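Putative metalloprotease II (Bacteroides fragilis, PDB 4ON1) probably cleaves proteins as a secreted zinc metalloendopeptidase, encoded, like fragilysin, in the pathogenicity island of this bacterium. Local coordinates at residues 261-264 with 265-268; 368-371 with 372-375. All coordinates share one frame; numbering follows the deposited sequence.

Interaction 1: residues 261-264 with 265-268; sequences SALE and SFQN
Leu263 and Phe266 meet on the inner side of the amphipathic alpha-helix 259-271, where Leu263 CD1 lies 4.3 Å from Phe266 CD1. Both side chains leave the backbone with CG anti to N (chi1 180° and 179°), and from there they part toward different strands beneath the helix. Leu263, buried, rests on Ala319 and Ile321 of strand 319-323, while the buried ring of Phe266 reaches Tyr284 and Leu286 of strand 284-288, so this one turn bridges two neighbouring parallel strands of the catalytic domain. Ala262 extends the apolar strip by touching Ile321 and Trp292.

Gln267 crosses Leu263 at a slant one turn further on, its OE1 coming to 3.9 Å from Leu263 CG. The other end of the amide is fixed by a hydrogen bond from NE2 to the carbonyl oxygen of Phe316, which ties the helix to the chain leading into strand 319-323.

The outer side is looser. Ser261, Glu264, Ser265 and Asn268 are exposed, and Glu264, extended beyond CG, slants back toward the start of the helix, away from 265-268. Here the regular i to i+4 backbone ladder makes the connection, with Ser265 N donating to Ser261 O at 2.8 Å and Asn268 N to Glu264 O at 2.9 Å. The Asn268 amide stays close to the acceptor of its own backbone N-H, its CG 3.5 Å from Glu264 O. On the packed side, Gln267 N donates to Leu263 O over 2.9 Å.

Interaction 2: residues 368-371 with 372-375; sequences DNWV and RMLE
Arg372 starts with CG beside its backbone N (chi1 -71°) and runs extended to NE, a course that carries its guanidinium back along alpha-helix 367-378 to Asp368 and Asn369, one turn earlier. This C-terminal helix packs near the zinc site of the metalloprotease domain. The two acceptors meet the guanidinium differently. Asn369 OD1 lies at its edge, in plane, and takes a hydrogen bond from Arg372 NH1 at 3.1 Å, although the donor stands above the amide's carbonyl plane. Asp368 OD1 instead sits over one face, 3.4 Å from Arg372 NH2, in a salt bridge of charge alone to which no N-H points.

Glu343 completes the cluster, pairing with Arg372 NE through its carboxylate and donating its backbone N to Asn369 OD1. Two donors thus grip that buried amide oxygen and join the helix to the segment just before the zinc ligand His344.

Met373 bends at chi3 (-70°), folding its methyl back against Asn369, with CE 3.1 Å from Asn369 O and 4.0 Å from Trp370 CD1. The indole stacks with Phe233, which Met373 also touches. On the exposed flank, Val371 and Glu375 run side by side, with Val371 CG1 3.9 Å from Glu375 OE1.

Interactions 1 and 2 each join successive turns of one helix and are partly buried, but they belong to different helices, their centres about 28 Å apart and their nearest atoms about 18 Å apart. Helix 259-271 lies against strands, so its inward contacts are mainly aliphatic and aromatic, and its buried residues take no charged partner across the turn. Helix 367-378 faces loops and helix 232-235, and there a buried amide and an arginine join a polar network. The side chain of Asn369 lies about 9 Å from the zinc ion, that of Leu263 about 13 Å. In both helices the exposed side includes acidic residues.

Interaction 1: residues 261-264 with 265-268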
ATOM      1  N   SER A 261     -20.305  11.621  -0.100  1.00 21.80           N
ATOM      2  CA  SER A 261     -20.284  12.640   0.941  1.00 23.41           C
ATOM      3  C   SER A 261     -18.925  12.696   1.632  1.00 19.33           C
ATOM      4  O   SER A 261     -18.403  13.780   1.912  1.00 19.39           O
ATOM      5  CB  SER A 261     -21.376  12.367   1.973  1.00 18.68           C
ATOM      6  OG  SER A 261     -22.575  11.988   1.334  1.00 45.94           O
ATOM      7  N   ALA A 262     -18.360  11.525   1.916  1.00 14.66           N
ATOM      8  CA  ALA A 262     -17.064  11.445   2.590  1.00 21.07           C
ATOM      9  C   ALA A 262     -15.949  12.073   1.753  1.00 19.99           C
ATOM     10  O   ALA A 262     -15.082  12.773   2.275  1.00 15.05           O
ATOM     11  CB  ALA A 262     -16.727  10.002   2.925  1.00 18.94           C
ATOM     12  N   LEU A 263     -15.962  11.819   0.452  1.00 17.81           N
ATOM     13  CA  LEU A 263     -14.950  12.407  -0.425  1.00 18.24           C
ATOM     14  C   LEU A 263     -15.076  13.931  -0.473  1.00 14.10           C
ATOM     15  O   LEU A 263     -14.087  14.657  -0.324  1.00 16.93           O
ATOM     16  CB  LEU A 263     -15.072  11.845  -1.842  1.00 13.28           C
ATOM     17  CG  LEU A 263     -14.053  12.419  -2.829  1.00 14.17           C
ATOM     18  CD1 LEU A 263     -12.633  12.141  -2.352  1.00 12.45           C
ATOM     19  CD2 LEU A 263     -14.274  11.852  -4.217  1.00 22.81           C
ATOM     20  N   GLU A 264     -16.303  14.406  -0.679  1.00 16.58           N
ATOM     21  CA  GLU A 264     -16.579  15.839  -0.727  1.00 24.93           C
ATOM     22  C   GLU A 264     -16.184  16.515   0.581  1.00 20.13           C
ATOM     23  O   GLU A 264     -15.597  17.597   0.583  1.00 20.68           O
ATOM     24  CB  GLU A 264     -18.066  16.088  -1.021  1.00 22.65           C
ATOM     25  CG  GLU A 264     -18.467  15.752  -2.455  1.00 42.76           C
ATOM     26  CD  GLU A 264     -19.939  16.008  -2.739  1.00 62.40           C
ATOM     27  OE1 GLU A 264     -20.605  16.658  -1.902  1.00 70.50           O
ATOM     28  OE2 GLU A 264     -20.434  15.549  -3.794  1.00 49.91           O
ATOM     29  N   SER A 265     -16.498  15.863   1.692  1.00 13.57           N
ATOM     30  CA  SER A 265     -16.135  16.386   3.002  1.00 16.34           C
ATOM     31  C   SER A 265     -14.615  16.440   3.134  1.00 17.58           C
ATOM     32  O   SER A 265     -14.065  17.385   3.697  1.00 14.35           O
ATOM     33  CB  SER A 265     -16.751  15.529   4.111  1.00 21.47           C
ATOM     34  OG  SER A 265     -16.302  15.943   5.389  1.00 31.47           O
ATOM     35  N   PHE A 266     -13.945  15.425   2.601  1.00 16.19           N
ATOM     36  CA  PHE A 266     -12.484  15.389   2.580  1.00 15.95           C
ATOM     37  C   PHE A 266     -11.916  16.572   1.805  1.00 20.19           C
ATOM     38  O   PHE A 266     -11.003  17.257   2.271  1.00 12.48           O
ATOM     39  CB  PHE A 266     -11.991  14.076   1.967  1.00 15.01           C
ATOM     40  CG  PHE A 266     -10.481  13.957   1.886  1.00 13.37           C
ATOM     41  CD1 PHE A 266      -9.872  13.486   0.728  1.00  8.93           C
ATOM     42  CD2 PHE A 266      -9.682  14.306   2.964  1.00 17.69           C
ATOM     43  CE1 PHE A 266      -8.492  13.355   0.646  1.00 10.67           C
ATOM     44  CE2 PHE A 266      -8.293  14.184   2.894  1.00  9.43           C
ATOM     45  CZ  PHE A 266      -7.696  13.705   1.734  1.00 10.84           C
ATOM     46  N   GLN A 267     -12.453  16.808   0.615  1.00 15.07           N
ATOM     47  CA  GLN A 267     -11.951  17.884  -0.234  1.00 15.96           C
ATOM     48  C   GLN A 267     -12.199  19.272   0.352  1.00 17.88           C
ATOM     49  O   GLN A 267     -11.339  20.150   0.268  1.00 18.28           O
ATOM     50  CB  GLN A 267     -12.573  17.778  -1.622  1.00 12.71           C
ATOM     51  CG  GLN A 267     -12.008  16.618  -2.459  1.00 11.43           C
ATOM     52  CD  GLN A 267     -12.759  16.451  -3.770  1.00 23.11           C
ATOM     53  OE1 GLN A 267     -13.957  16.164  -3.774  1.00 23.33           O
ATOM     54  NE2 GLN A 267     -12.062  16.643  -4.888  1.00 17.98           N
ATOM     55  N   ASN A 268     -13.365  19.469   0.950  1.00 13.26           N
ATOM     56  CA  ASN A 268     -13.639  20.727   1.628  1.00 17.18           C
ATOM     57  C   ASN A 268     -12.664  20.951   2.785  1.00 18.09           C
ATOM     58  O   ASN A 268     -12.224  22.072   3.020  1.00 23.17           O
ATOM     59  CB  ASN A 268     -15.086  20.785   2.110  1.00 25.02           C
ATOM     60  CG  ASN A 268     -16.059  21.080   0.981  1.00 52.59           C
ATOM     61  OD1 ASN A 268     -15.678  21.648  -0.052  1.00 47.96           O
ATOM     62  ND2 ASN A 268     -17.321  20.705   1.169  1.00 52.90           N
TER

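Interaction 2: residues 368-371 with 372-375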
ATOM      1  N   ASP A 368      -5.143  -2.051 -22.688  1.00 25.18           N
ATOM      2  CA  ASP A 368      -6.017  -0.895 -22.842  1.00 20.77           C
ATOM      3  C   ASP A 368      -5.940   0.071 -21.675  1.00 18.35           C
ATOM      4  O   ASP A 368      -6.013   1.283 -21.875  1.00 21.74           O
ATOM      5  CB  ASP A 368      -7.467  -1.334 -23.037  1.00 26.81           C
ATOM      6  CG  ASP A 368      -8.027  -0.862 -24.357  1.00 56.81           C
ATOM      7  OD1 ASP A 368      -8.488   0.301 -24.418  1.00 66.53           O
ATOM      8  OD2 ASP A 368      -7.979  -1.643 -25.332  1.00 55.99           O
ATOM      9  N   ASN A 369      -5.802  -0.454 -20.460  1.00 17.46           N
ATOM     10  CA  ASN A 369      -5.614   0.421 -19.310  1.00 17.93           C
ATOM     11  C   ASN A 369      -4.255   1.134 -19.379  1.00 23.02           C
ATOM     12  O   ASN A 369      -4.152   2.304 -19.016  1.00 18.42           O
ATOM     13  CB  ASN A 369      -5.746  -0.358 -18.003  1.00 15.48           C
ATOM     14  CG  ASN A 369      -7.191  -0.485 -17.540  1.00 24.17           C
ATOM     15  OD1 ASN A 369      -8.068   0.258 -17.984  1.00 21.75           O
ATOM     16  ND2 ASN A 369      -7.443  -1.435 -16.641  1.00 18.04           N
ATOM     17  N   TRP A 370      -3.223   0.446 -19.869  1.00 20.75           N
ATOM     18  CA  TRP A 370      -1.932   1.099 -20.106  1.00 22.28           C
ATOM     19  C   TRP A 370      -2.085   2.270 -21.070  1.00 20.57           C
ATOM     20  O   TRP A 370      -1.554   3.360 -20.836  1.00 20.17           O
ATOM     21  CB  TRP A 370      -0.912   0.130 -20.687  1.00 18.21           C
ATOM     22  CG  TRP A 370      -0.276  -0.804 -19.725  1.00 20.05           C
ATOM     23  CD1 TRP A 370      -0.865  -1.442 -18.674  1.00 16.35           C
ATOM     24  CD2 TRP A 370       1.090  -1.228 -19.743  1.00 16.21           C
ATOM     25  NE1 TRP A 370       0.055  -2.240 -18.033  1.00 21.84           N
ATOM     26  CE2 TRP A 370       1.262  -2.121 -18.667  1.00 22.41           C
ATOM     27  CE3 TRP A 370       2.185  -0.931 -20.559  1.00 17.23           C
ATOM     28  CZ2 TRP A 370       2.488  -2.722 -18.390  1.00 19.65           C
ATOM     29  CZ3 TRP A 370       3.400  -1.530 -20.285  1.00 22.47           C
ATOM     30  CH2 TRP A 370       3.541  -2.414 -19.210  1.00 23.32           C
ATOM     31  N   VAL A 371      -2.802   2.032 -22.163  1.00 18.21           N
ATOM     32  CA  VAL A 371      -3.042   3.084 -23.140  1.00 19.13           C
ATOM     33  C   VAL A 371      -3.754   4.248 -22.462  1.00 23.14           C
ATOM     34  O   VAL A 371      -3.308   5.394 -22.558  1.00 20.11           O
ATOM     35  CB  VAL A 371      -3.877   2.583 -24.327  1.00 23.27           C
ATOM     36  CG1 VAL A 371      -4.391   3.753 -25.169  1.00 27.19           C
ATOM     37  CG2 VAL A 371      -3.074   1.601 -25.177  1.00 24.80           C
ATOM     38  N   ARG A 372      -4.828   3.939 -21.737  1.00 22.96           N
ATOM     39  CA  ARG A 372      -5.605   4.963 -21.037  1.00 19.92           C
ATOM     40  C   ARG A 372      -4.751   5.768 -20.074  1.00 24.76           C
ATOM     41  O   ARG A 372      -4.893   6.987 -19.982  1.00 23.86           O
ATOM     42  CB  ARG A 372      -6.781   4.333 -20.285  1.00 23.63           C
ATOM     43  CG  ARG A 372      -7.887   3.825 -21.210  1.00 22.32           C
ATOM     44  CD  ARG A 372      -8.927   2.976 -20.484  1.00 25.47           C
ATOM     45  NE  ARG A 372      -9.889   2.402 -21.423  1.00 33.75           N
ATOM     46  CZ  ARG A 372     -10.239   1.118 -21.459  1.00 44.91           C
ATOM     47  NH1 ARG A 372      -9.741   0.264 -20.571  1.00 27.50           N
ATOM     48  NH2 ARG A 372     -11.115   0.694 -22.361  1.00 39.46           N
ATOM     49  N   MET A 373      -3.873   5.080 -19.345  1.00 17.83           N
ATOM     50  CA  MET A 373      -3.029   5.743 -18.362  1.00 15.35           C
ATOM     51  C   MET A 373      -1.928   6.579 -19.021  1.00 18.61           C
ATOM     52  O   MET A 373      -1.635   7.686 -18.577  1.00 20.10           O
ATOM     53  CB  MET A 373      -2.416   4.723 -17.403  1.00 16.39           C
ATOM     54  CG  MET A 373      -3.435   4.119 -16.445  1.00 26.87           C
ATOM     55  SD  MET A 373      -2.754   2.843 -15.376  1.00 25.46           S
ATOM     56  CE  MET A 373      -2.468   1.517 -16.535  1.00 29.79           C
ATOM     57  N   LEU A 374      -1.326   6.059 -20.083  1.00 17.03           N
ATOM     58  CA  LEU A 374      -0.299   6.812 -20.800  1.00 22.43           C
ATOM     59  C   LEU A 374      -0.873   8.079 -21.432  1.00 25.59           C
ATOM     60  O   LEU A 374      -0.251   9.141 -21.398  1.00 25.03           O
ATOM     61  CB  LEU A 374       0.353   5.944 -21.873  1.00 15.54           C
ATOM     62  CG  LEU A 374       1.289   4.870 -21.313  1.00 24.39           C
ATOM     63  CD1 LEU A 374       1.460   3.725 -22.302  1.00 21.50           C
ATOM     64  CD2 LEU A 374       2.639   5.497 -20.973  1.00 21.98           C
ATOM     65  N   GLU A 375      -2.068   7.976 -21.996  1.00 16.90           N
ATOM     66  CA  GLU A 375      -2.675   9.147 -22.619  1.00 26.53           C
ATOM     67  C   GLU A 375      -3.105  10.168 -21.575  1.00 27.89           C
ATOM     68  O   GLU A 375      -3.001  11.373 -21.799  1.00 26.60           O
ATOM     69  CB  GLU A 375      -3.848   8.740 -23.506  1.00 25.75           C
ATOM     70  CG  GLU A 375      -3.392   8.136 -24.828  1.00 37.11           C
ATOM     71  CD  GLU A 375      -4.544   7.765 -25.739  1.00 50.37           C
ATOM     72  OE1 GLU A 375      -5.619   7.403 -25.215  1.00 60.11           O
ATOM     73  OE2 GLU A 375      -4.371   7.832 -26.976  1.00 59.86           O
TER